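PDB 2QDD: mandelate racemase/muconate lactonizing enzyme from Roseovarius nubinhibens, which is of unknown function but belongs to the mandelate racemase/muconate lactonizing family of the enolase superfamily and binds magnesium. Local coordinates for residues A215-Q221 and N238-E244; G288-E294 and A316-W322; L33-Y37 and G64-R68. One frame throughout, in Å; residues are numbered along the deposited sequence.

Overall arrangement
Along the chain, contact 3 closes first, then contact 1, then contact 2. Contacts 1 and 2 belong to the C-terminal barrel: strands 218-220, 240-242 and 290-293 lie in one sheet, with strand 263-266 between the last two. Their centres are 13 Å apart, and they touch where M241 CE packs against H292 CD2 (3.5 Å). Both also reach the second subunit. Contact 3 belongs to the N-terminal domain, joining strand 29-42 to helix 64-78. Its centre is 30 Å from that of contact 1 and 27 Å from that of contact 2, across the chain's centre. Contact 1 holds three of the magnesium ligands and contact 2 lies close by, whereas contact 3 is away from the metal site.

Contact 1: A215-Q221 and N238-E244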
# COMPACT_ATOMS: atom_id res chain seq x y z
N ALA A 215 -28.40 7.84 11.83
CA ALA A 215 -28.06 9.20 11.43
C ALA A 215 -26.75 9.29 10.66
O ALA A 215 -25.73 8.72 11.06
CB ALA A 215 -28.00 10.09 12.65
N ARG A 216 -26.79 10.03 9.55
CA ARG A 216 -25.63 10.21 8.68
C ARG A 216 -25.19 11.66 8.65
O ARG A 216 -24.66 12.13 7.65
CB ARG A 216 -25.95 9.72 7.26
CG ARG A 216 -26.35 8.26 7.17
CD ARG A 216 -25.24 7.35 7.65
NE ARG A 216 -25.62 5.94 7.60
CZ ARG A 216 -25.76 5.17 8.67
NH1 ARG A 216 -26.11 3.90 8.53
NH2 ARG A 216 -25.56 5.66 9.88
N ASP A 217 -25.42 12.37 9.75
CA ASP A 217 -24.94 13.74 9.90
C ASP A 217 -23.43 13.79 10.12
O ASP A 217 -22.84 12.79 10.54
CB ASP A 217 -25.66 14.42 11.06
CG ASP A 217 -27.16 14.25 10.99
OD1 ASP A 217 -27.67 13.30 11.60
OD2 ASP A 217 -27.82 15.06 10.30
N TRP A 218 -22.83 14.94 9.81
CA TRP A 218 -21.44 15.27 10.15
C TRP A 218 -21.04 14.86 11.56
O TRP A 218 -21.78 15.09 12.52
CB TRP A 218 -21.22 16.77 10.04
CG TRP A 218 -20.94 17.28 8.66
CD1 TRP A 218 -21.77 18.06 7.90
CD2 TRP A 218 -19.75 17.11 7.89
NE1 TRP A 218 -21.18 18.36 6.70
CE2 TRP A 218 -19.93 17.79 6.67
CE3 TRP A 218 -18.54 16.43 8.11
CZ2 TRP A 218 -18.95 17.82 5.68
CZ3 TRP A 218 -17.57 16.45 7.12
CH2 TRP A 218 -17.78 17.14 5.91
N ILE A 219 -19.87 14.24 11.68
CA ILE A 219 -19.23 14.00 12.97
C ILE A 219 -17.93 14.77 13.01
O ILE A 219 -17.04 14.56 12.19
CB ILE A 219 -18.95 12.49 13.21
CG1 ILE A 219 -20.21 11.64 13.02
CG2 ILE A 219 -18.32 12.27 14.59
CD1 ILE A 219 -21.41 12.04 13.89
N GLU A 220 -17.83 15.68 13.98
CA GLU A 220 -16.66 16.53 14.10
C GLU A 220 -15.68 15.92 15.09
O GLU A 220 -16.04 15.67 16.25
CB GLU A 220 -17.05 17.95 14.50
CG GLU A 220 -15.91 18.97 14.39
CD GLU A 220 -16.24 20.30 15.06
OE1 GLU A 220 -17.41 20.73 15.00
OE2 GLU A 220 -15.32 20.91 15.65
N GLN A 221 -14.46 15.68 14.60
CA GLN A 221 -13.29 15.26 15.38
C GLN A 221 -13.59 14.31 16.55
O GLN A 221 -13.55 14.72 17.72
CB GLN A 221 -12.46 16.49 15.81
CG GLN A 221 -11.12 16.17 16.45
CD GLN A 221 -9.97 16.09 15.49
OE1 GLN A 221 -9.80 16.95 14.63
NE2 GLN A 221 -9.13 15.07 15.64
N ASN A 238 -20.57 7.75 8.42
CA ASN A 238 -20.79 9.20 8.52
C ASN A 238 -19.67 10.01 7.87
O ASN A 238 -18.52 9.56 7.87
CB ASN A 238 -20.83 9.62 10.00
CG ASN A 238 -22.05 9.12 10.72
OD1 ASN A 238 -22.16 7.93 11.02
ND2 ASN A 238 -22.99 10.02 11.01
N PRO A 239 -19.99 11.21 7.34
CA PRO A 239 -18.97 12.21 7.01
C PRO A 239 -18.17 12.66 8.23
O PRO A 239 -18.76 12.93 9.28
CB PRO A 239 -19.79 13.39 6.45
CG PRO A 239 -21.08 12.82 6.03
CD PRO A 239 -21.35 11.70 7.01
N ILE A 240 -16.85 12.74 8.09
CA ILE A 240 -15.98 13.12 9.20
C ILE A 240 -15.35 14.49 8.96
O ILE A 240 -14.75 14.74 7.90
CB ILE A 240 -14.93 12.01 9.55
CG1 ILE A 240 -15.54 11.00 10.52
CG2 ILE A 240 -13.67 12.58 10.19
CD1 ILE A 240 -15.89 9.69 9.89
N MET A 241 -15.52 15.38 9.94
CA MET A 241 -14.95 16.72 9.93
C MET A 241 -13.77 16.75 10.91
O MET A 241 -13.94 16.41 12.08
CB MET A 241 -16.03 17.72 10.35
CG MET A 241 -15.56 19.15 10.66
SD MET A 241 -15.58 20.29 9.27
CE MET A 241 -17.09 19.88 8.39
N LEU A 242 -12.60 17.12 10.42
CA LEU A 242 -11.43 17.28 11.30
C LEU A 242 -11.21 18.73 11.68
O LEU A 242 -11.65 19.63 10.98
CB LEU A 242 -10.18 16.70 10.65
CG LEU A 242 -10.18 15.20 10.38
CD1 LEU A 242 -8.86 14.83 9.75
CD2 LEU A 242 -10.41 14.38 11.64
N ASP A 243 -10.52 18.95 12.80
CA ASP A 243 -10.36 20.28 13.40
C ASP A 243 -9.05 20.37 14.19
O ASP A 243 -8.03 20.80 13.67
CB ASP A 243 -11.58 20.64 14.26
CG ASP A 243 -11.54 22.07 14.82
OD1 ASP A 243 -10.72 22.90 14.38
OD2 ASP A 243 -12.36 22.37 15.72
N GLU A 244 -9.08 19.93 15.45
CA GLU A 244 -8.03 20.26 16.42
C GLU A 244 -6.69 19.56 16.18
O GLU A 244 -5.66 20.04 16.66
CB GLU A 244 -8.51 20.00 17.85
CG GLU A 244 -9.62 20.95 18.31
CD GLU A 244 -11.02 20.41 18.07
OE1 GLU A 244 -11.16 19.39 17.36
OE2 GLU A 244 -11.99 20.99 18.60
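The side-chain amide of N238 serves two carbonyls of the loop that leads into strand 218-220. Its bond from N238 ND2 to D217 O is short and straight (2.8 Å, 169° at the hydrogen), with the oxygen in the amide plane and the donor in the carbonyl plane. The second, from N238 ND2 to A215 O (3.0 Å), is more bent. R216 NH2 reaches that same A215 oxygen from the opposite face of its plane, while R216 NE is bound by N211 of the second subunit. With an alanine in place of N238, D217 O would probably lose its amide donor and A215 O would keep only R216 NH2 of the two, letting the loop ahead of W218 shift.

Onward, the backbones pair in parallel. I219 N donates to P239 O, and I219 O accepts from M241 N at 2.8 Å (178°). Q221 N closes the run on M241 O (2.7 Å). The Q221 chain bends at chi2 (91°), bringing OE1 to D243 N at 2.8 Å, in the carbonyl plane.

The W218 ring meets CH-pi contacts on opposite faces: P239 CB lies 3.9 Å from the centroid of its six-membered ring, and M241 CE 3.5 Å from that centroid. M241 SD makes a more distant Met-aromatic contact, and I240 O meets the edge near the ring plane.

E220 OE2 stands 3.3 Å from D243 OD2, two close acceptors; K265 salt-bridges E220, and R270 and K267 salt-bridge D243. With D196 and E244, these carboxylates are magnesium ligands, though no metal is bound in this chain. The contact pairs the two parallel strands of a beta-alpha-beta unit, connected by helix 226-233, in the enolase-superfamily barrel; E220, D243 and E244 lie at or just past their C-terminal ends.

Contact 2: G288-E294 and A316-W322; sequences GWQMHIE and ANRLASW
Strand 290-293 of the enolase-type barrel meets an irregular segment, 316-322, through a single backbone bridge between M291 and R318. This segment continues toward strand 135-141, where S321 bonds to the backbone of P136, consistent with closure of that barrel.

Two side-chain amides fasten the entry end. N317 ND2 donates to W289 O (2.9 Å, 173°), and Q290 NE2 to A316 O (3.0 Å, 175°); each oxygen lies in the donor's amide plane. Next along the strand, M291 N bonds to N317 O at 2.7 Å and L319 N to M291 O at 2.9 Å, so M291 is held through both its N-H and its carbonyl.

H292 is fixed on two sides. Its ND1 donates to A320 O (2.6 Å), which lies in the ring plane, while L319 CB sits over one ring face at 3.9 Å from the centroid, a CH-pi contact offset toward the rim. H292 NE2 is buried with no partner in the model. The L319 CG, anti to the carbonyl carbon (chi1 -63°), sets CD1 against Q290 CB and the NE2 side of the ring.

Further along, E294 OE1 receives a weak bond from W322 N. A bridging water accepts from I293 N and donates to both L319 O and S321 OG; S321 OG in turn donates a hydrogen bond to I293 O at 2.6 Å.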
# COMPACT_ATOMS: atom_id res chain seq x y z
N GLY A 288 -11.93 19.21 -2.81
CA GLY A 288 -13.37 19.09 -2.62
C GLY A 288 -13.80 18.94 -1.18
O GLY A 288 -14.83 18.32 -0.91
N TRP A 289 -13.02 19.50 -0.26
CA TRP A 289 -13.42 19.56 1.15
C TRP A 289 -14.52 20.59 1.36
O TRP A 289 -14.60 21.58 0.64
CB TRP A 289 -12.22 19.91 2.03
CG TRP A 289 -11.29 18.76 2.33
CD1 TRP A 289 -11.53 17.43 2.12
CD2 TRP A 289 -9.98 18.84 2.91
NE1 TRP A 289 -10.44 16.69 2.53
CE2 TRP A 289 -9.48 17.53 3.02
CE3 TRP A 289 -9.18 19.91 3.36
CZ2 TRP A 289 -8.21 17.24 3.55
CZ3 TRP A 289 -7.92 19.62 3.88
CH2 TRP A 289 -7.45 18.30 3.97
N GLN A 290 -15.37 20.34 2.34
CA GLN A 290 -16.28 21.36 2.84
C GLN A 290 -15.79 21.86 4.19
O GLN A 290 -15.28 21.09 4.98
CB GLN A 290 -17.68 20.79 2.96
CG GLN A 290 -18.37 20.58 1.63
CD GLN A 290 -19.85 20.34 1.78
OE1 GLN A 290 -20.27 19.50 2.57
NE2 GLN A 290 -20.65 21.09 1.03
N MET A 291 -15.91 23.16 4.44
CA MET A 291 -15.07 23.83 5.44
C MET A 291 -15.84 24.80 6.33
O MET A 291 -16.60 25.62 5.83
CB MET A 291 -13.88 24.54 4.77
CG MET A 291 -12.87 23.61 4.10
SD MET A 291 -11.57 24.44 3.18
CE MET A 291 -12.35 24.75 1.60
N HIS A 292 -15.66 24.68 7.65
CA HIS A 292 -16.08 25.73 8.59
C HIS A 292 -14.90 26.67 8.81
O HIS A 292 -13.80 26.22 9.13
CB HIS A 292 -16.49 25.16 9.95
CG HIS A 292 -17.70 24.29 9.92
ND1 HIS A 292 -18.98 24.80 9.94
CD2 HIS A 292 -17.83 22.95 9.88
CE1 HIS A 292 -19.85 23.80 9.91
NE2 HIS A 292 -19.18 22.67 9.87
N ILE A 293 -15.11 27.96 8.61
CA ILE A 293 -14.04 28.94 8.79
C ILE A 293 -14.43 29.99 9.83
O ILE A 293 -15.35 30.78 9.63
CB ILE A 293 -13.59 29.59 7.45
CG1 ILE A 293 -13.14 28.50 6.45
CG2 ILE A 293 -12.50 30.61 7.69
CD1 ILE A 293 -12.65 29.01 5.11
N GLU A 294 -13.70 29.96 10.94
CA GLU A 294 -14.03 30.67 12.18
C GLU A 294 -12.73 30.83 12.95
O GLU A 294 -11.70 30.32 12.52
CB GLU A 294 -15.03 29.86 13.00
CG GLU A 294 -14.57 28.45 13.35
CD GLU A 294 -15.72 27.54 13.73
OE1 GLU A 294 -16.68 27.44 12.93
OE2 GLU A 294 -15.67 26.94 14.82
N ALA A 316 -19.99 26.17 -2.57
CA ALA A 316 -20.04 24.71 -2.47
C ALA A 316 -19.11 24.14 -1.40
O ALA A 316 -19.33 23.04 -0.90
CB ALA A 316 -19.75 24.07 -3.82
N ASN A 317 -18.07 24.89 -1.06
CA ASN A 317 -17.08 24.45 -0.08
C ASN A 317 -17.25 25.10 1.29
O ASN A 317 -16.65 24.66 2.26
CB ASN A 317 -15.67 24.70 -0.61
CG ASN A 317 -15.45 24.09 -1.97
OD1 ASN A 317 -15.65 24.74 -3.00
ND2 ASN A 317 -15.05 22.82 -1.99
N ARG A 318 -18.07 26.14 1.36
CA ARG A 318 -18.23 26.90 2.59
C ARG A 318 -19.41 26.37 3.38
O ARG A 318 -20.50 26.20 2.85
CB ARG A 318 -18.39 28.39 2.28
CG ARG A 318 -18.44 29.30 3.51
CD ARG A 318 -19.42 30.45 3.27
NE ARG A 318 -19.05 31.21 2.08
CZ ARG A 318 -19.88 31.52 1.09
NH1 ARG A 318 -19.43 32.21 0.05
NH2 ARG A 318 -21.16 31.15 1.13
N LEU A 319 -19.17 26.09 4.66
CA LEU A 319 -20.26 25.79 5.59
C LEU A 319 -20.42 26.94 6.60
O LEU A 319 -19.80 27.99 6.42
CB LEU A 319 -20.01 24.45 6.30
CG LEU A 319 -19.97 23.20 5.41
CD1 LEU A 319 -19.23 22.08 6.12
CD2 LEU A 319 -21.37 22.75 5.02
N ALA A 320 -21.24 26.74 7.63
CA ALA A 320 -21.50 27.76 8.64
C ALA A 320 -20.26 28.19 9.43
O ALA A 320 -19.34 27.40 9.64
CB ALA A 320 -22.59 27.29 9.59
N SER A 321 -20.23 29.46 9.83
CA SER A 321 -19.20 29.97 10.74
C SER A 321 -19.73 30.01 12.17
O SER A 321 -20.94 30.02 12.40
CB SER A 321 -18.74 31.36 10.31
OG SER A 321 -17.90 31.29 9.17
N TRP A 322 -18.81 30.03 13.12
CA TRP A 322 -19.11 30.29 14.52
C TRP A 322 -18.58 31.68 14.85
O TRP A 322 -17.52 32.08 14.35
CB TRP A 322 -18.43 29.22 15.37
CG TRP A 322 -18.63 29.31 16.84
CD1 TRP A 322 -19.76 29.03 17.54
CD2 TRP A 322 -17.64 29.69 17.82
NE1 TRP A 322 -19.54 29.21 18.89
CE2 TRP A 322 -18.25 29.62 19.08
CE3 TRP A 322 -16.30 30.09 17.74
CZ2 TRP A 322 -17.57 29.92 20.27
CZ3 TRP A 322 -15.62 30.39 18.91
CH2 TRP A 322 -16.25 30.31 20.16
O HOH W 1 -17.58 28.90 7.34

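Contact 3: L33-Y37 and G64-R68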
# COMPACT_ATOMS: atom_id res chain seq x y z
N LEU A 33 -11.76 34.64 29.15
CA LEU A 33 -10.74 34.44 28.13
C LEU A 33 -9.64 35.48 28.24
O LEU A 33 -9.91 36.65 28.51
CB LEU A 33 -11.36 34.45 26.73
CG LEU A 33 -12.33 33.33 26.33
CD1 LEU A 33 -12.74 33.49 24.89
CD2 LEU A 33 -11.74 31.95 26.56
N ASP A 34 -8.40 35.05 28.02
CA ASP A 34 -7.24 35.92 28.00
C ASP A 34 -6.96 36.27 26.54
O ASP A 34 -6.32 35.49 25.81
CB ASP A 34 -6.05 35.19 28.65
CG ASP A 34 -4.76 36.01 28.67
OD1 ASP A 34 -3.92 35.74 29.56
OD2 ASP A 34 -4.54 36.88 27.80
N SER A 35 -7.44 37.43 26.13
CA SER A 35 -7.24 37.91 24.77
C SER A 35 -6.07 38.87 24.68
O SER A 35 -5.83 39.67 25.58
CB SER A 35 -8.50 38.60 24.25
OG SER A 35 -8.36 38.95 22.89
N THR A 36 -5.33 38.77 23.58
CA THR A 36 -4.28 39.71 23.26
C THR A 36 -4.71 40.49 22.02
O THR A 36 -5.00 39.88 20.98
CB THR A 36 -2.95 38.98 23.00
OG1 THR A 36 -2.59 38.23 24.16
CG2 THR A 36 -1.84 39.95 22.69
N TYR A 37 -4.76 41.81 22.13
CA TYR A 37 -4.78 42.71 20.97
C TYR A 37 -3.37 43.19 20.65
O TYR A 37 -2.60 43.54 21.55
CB TYR A 37 -5.66 43.93 21.24
CG TYR A 37 -7.14 43.76 20.93
CD1 TYR A 37 -7.91 44.85 20.52
CD2 TYR A 37 -7.77 42.52 21.07
CE1 TYR A 37 -9.26 44.71 20.25
CE2 TYR A 37 -9.13 42.37 20.80
CZ TYR A 37 -9.87 43.47 20.39
OH TYR A 37 -11.21 43.34 20.12
N GLY A 64 -2.58 32.52 26.68
CA GLY A 64 -2.37 33.97 26.82
C GLY A 64 -0.99 34.46 27.23
O GLY A 64 -0.39 35.26 26.49
N PRO A 65 -0.46 34.01 28.39
CA PRO A 65 0.90 34.42 28.78
C PRO A 65 1.99 34.01 27.78
O PRO A 65 2.95 34.76 27.58
CB PRO A 65 1.11 33.73 30.13
CG PRO A 65 -0.26 33.44 30.63
CD PRO A 65 -1.07 33.15 29.42
N GLY A 66 1.82 32.85 27.14
CA GLY A 66 2.75 32.43 26.09
C GLY A 66 2.66 33.24 24.82
O GLY A 66 3.67 33.42 24.13
N LEU A 67 1.47 33.74 24.52
CA LEU A 67 1.24 34.59 23.35
C LEU A 67 2.01 35.90 23.46
O LEU A 67 2.70 36.31 22.53
CB LEU A 67 -0.26 34.86 23.16
CG LEU A 67 -0.81 34.92 21.73
CD1 LEU A 67 -2.30 34.59 21.70
CD2 LEU A 67 -0.55 36.25 21.05
N ARG A 68 1.91 36.54 24.63
CA ARG A 68 2.62 37.79 24.89
C ARG A 68 4.13 37.60 25.00
O ARG A 68 4.89 38.45 24.51
CB ARG A 68 2.05 38.48 26.12
CG ARG A 68 0.64 39.02 25.87
CD ARG A 68 0.05 39.68 27.11
NE ARG A 68 -0.32 38.70 28.14
CZ ARG A 68 -1.50 38.11 28.23
NH1 ARG A 68 -2.45 38.36 27.33
NH2 ARG A 68 -1.74 37.24 29.20
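D34 and R68 form a two-pronged, end-on salt bridge that ties strand 29-42 to the first turn of helix 64-78 in the N-terminal domain of this enolase-superfamily enzyme. R68 NH1 reaches D34 OD2 at 2.6 Å and R68 NH2 reaches D34 OD1 at 2.7 Å; each carboxylate oxygen accepts on its syn lone pair. The carboxylate and guanidinium planes are only 7° apart, so the groups meet edge to edge, and rotation of either would probably strain one of the two bonds.

The torsions explain the reach. D34 extends from the strand with CG anti to its backbone N (chi1 179°), whereas the R68 chain bends at chi3 (-72°) to bring its guanidinium back over the helix start. The axes of the two short segments are 8.5 Å apart at their closest, a gap that these two side chains span. D34 OD1 comes within 3.6 Å of G64 CA; a CB modelled on G64 would fall too close to that oxygen as it stands.

T36 lies beside the bridge, with T36 OG1 3.2 Å from R68 NH1 and T36 CB 4.1 Å from L67 CD2. L67 also touches Y102 and P106 of helix 101-119, joining a second helix to the interface. G64 O, which accepts from R68 N within the helix, also lies over the centre of the R68 guanidinium, 3.5 Å above its plane.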